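Local coordinates for aminopeptidase-like protein (Chaetomium thermophilum, PDB 5JM6) that acts as an M18-family aminopeptidase, probably zinc-dependent, and assembles into a dodecamer in the Cvt pathway of selective autophagy, at the interface of chains A and B. Numbering follows the deposited sequence. Chains: chain A/B, Aminopeptidase-like protein.

The interface of chains A and B. Residues chain A 430-431, 517; chain B 108, 179, 181, 192, 281.
A:Ser430 opens helix 430-443 and presents its first turn to B:Glu281. The hydroxyl A:Ser430 OG donates to carboxylate oxygen OE2 of B:Glu281 at 2.6 Å, on the anti lone pair of that oxygen. The backbone N of A:Ser430 reaches B:Glu281 OE2 at 3.2 Å, but from above the carboxylate plane. OG lies between the backbone N and the carbonyl carbon (chi1 68°), which lets hydroxyl and backbone N converge on one oxygen. The carboxylate of B:Glu281 thus takes up the first backbone N-H of the helix and caps it from the other chain. The helix N-terminus would probably favour the negative charge there.

On chain B, B:Arg179 fixes that acceptor side-on. B:Arg179 NH2 forms a salt bridge with B:Glu281 OE2 at 2.7 Å, and NE donates to the same atom. OE2 thus accepts from A:Ser430 N and OG and from B:Arg179 NE and NH2. The NH1/NH2 edge of the guanidinium grips B:Asn108 OD1 end-on, NH2 serving both acceptors. Both acceptors lie in the guanidinium plane and fix its rotation.

A:Val431 CG2 sits over one face of this flat group, offset toward its rim, 3.7 Å from B:Arg179 CZ. A:Val431 CG2 also packs on B:Ile181 CD1 at 3.8 Å. Ring atom CH2 of A:Trp517 meets B:Ile181 CG2 at 3.9 Å, the two side chains crossing at about a right angle.

This heterologous patch sets a helix start and a loop tryptophan against strands of a neighbouring subunit and likely contributes to dodecamer assembly.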
loop_
_atom_site.group_PDB
_atom_site.type_symbol
_atom_site.label_atom_id
_atom_site.label_comp_id
_atom_site.label_asym_id
_atom_site.label_seq_id
_atom_site.Cartn_x
_atom_site.Cartn_y
_atom_site.Cartn_z
ATOM N N SER A 430 -39.657 -8.116 27.671
ATOM C CA SER A 430 -40.408 -7.291 28.616
ATOM C C SER A 430 -41.181 -8.144 29.622
ATOM O O SER A 430 -41.329 -7.759 30.781
ATOM C CB SER A 430 -41.355 -6.340 27.874
ATOM O OG SER A 430 -42.408 -7.033 27.230
ATOM N N VAL A 431 -41.651 -9.308 29.191
ATOM C CA VAL A 431 -42.340 -10.208 30.107
ATOM C C VAL A 431 -41.349 -10.878 31.061
ATOM O O VAL A 431 -41.570 -10.895 32.272
ATOM C CB VAL A 431 -43.144 -11.278 29.353
ATOM C CG1 VAL A 431 -43.776 -12.249 30.338
ATOM C CG2 VAL A 431 -44.210 -10.619 28.483
ATOM N N TRP A 517 -50.175 -13.279 37.276
ATOM C CA TRP A 517 -50.369 -12.998 35.856
ATOM C C TRP A 517 -51.705 -13.529 35.341
ATOM O O TRP A 517 -52.455 -14.180 36.070
ATOM C CB TRP A 517 -49.238 -13.622 35.031
ATOM C CG TRP A 517 -47.958 -12.835 34.967
ATOM C CD1 TRP A 517 -46.995 -12.749 35.930
ATOM C CD2 TRP A 517 -47.485 -12.061 33.858
ATOM N NE1 TRP A 517 -45.961 -11.952 35.496
ATOM C CE2 TRP A 517 -46.238 -11.518 34.227
ATOM C CE3 TRP A 517 -48.000 -11.766 32.592
ATOM C CZ2 TRP A 517 -45.499 -10.698 33.376
ATOM C CZ3 TRP A 517 -47.265 -10.952 31.749
ATOM C CH2 TRP A 517 -46.031 -10.425 32.146
ATOM N N ASN B 108 -46.642 -16.220 23.487
ATOM C CA ASN B 108 -46.080 -14.896 23.775
ATOM C C ASN B 108 -46.805 -13.779 23.012
ATOM O O ASN B 108 -46.344 -12.641 22.940
ATOM C CB ASN B 108 -44.574 -14.914 23.443
ATOM C CG ASN B 108 -43.894 -13.571 23.643
ATOM O OD1 ASN B 108 -43.718 -13.109 24.770
ATOM N ND2 ASN B 108 -43.496 -12.942 22.541
ATOM N N ARG B 179 -46.057 -3.493 22.853
ATOM C CA ARG B 179 -46.881 -3.895 23.984
ATOM C C ARG B 179 -46.346 -3.354 25.307
ATOM O O ARG B 179 -45.142 -3.151 25.472
ATOM C CB ARG B 179 -46.970 -5.413 24.057
ATOM C CG ARG B 179 -45.635 -6.064 24.314
ATOM C CD ARG B 179 -45.798 -7.526 24.621
ATOM N NE ARG B 179 -44.512 -8.166 24.857
ATOM C CZ ARG B 179 -44.345 -9.479 24.944
ATOM N NH1 ARG B 179 -45.387 -10.289 24.811
ATOM N NH2 ARG B 179 -43.137 -9.981 25.158
ATOM N N ILE B 181 -46.539 -3.866 29.632
ATOM C CA ILE B 181 -46.911 -4.720 30.740
ATOM C C ILE B 181 -47.492 -3.826 31.825
ATOM O O ILE B 181 -46.766 -3.110 32.515
ATOM C CB ILE B 181 -45.697 -5.503 31.274
ATOM C CG1 ILE B 181 -44.935 -6.161 30.119
ATOM C CG2 ILE B 181 -46.121 -6.528 32.297
ATOM C CD1 ILE B 181 -45.735 -7.202 29.363
ATOM N N VAL B 192 -51.059 -7.575 29.550
ATOM C CA VAL B 192 -50.363 -6.987 28.420
ATOM C C VAL B 192 -51.368 -6.179 27.609
ATOM O O VAL B 192 -52.490 -6.632 27.382
ATOM C CB VAL B 192 -49.716 -8.071 27.533
ATOM C CG1 VAL B 192 -48.908 -7.442 26.416
ATOM C CG2 VAL B 192 -48.850 -8.998 28.373
ATOM N N GLU B 281 -42.520 -3.234 25.681
ATOM C CA GLU B 281 -41.727 -3.615 24.532
ATOM C C GLU B 281 -42.149 -2.741 23.358
ATOM O O GLU B 281 -43.174 -2.996 22.731
ATOM C CB GLU B 281 -41.947 -5.099 24.231
ATOM C CG GLU B 281 -40.685 -5.879 23.984
ATOM C CD GLU B 281 -40.894 -7.389 23.988
ATOM O OE1 GLU B 281 -40.498 -8.046 23.001
ATOM O OE2 GLU B 281 -41.430 -7.924 24.983
#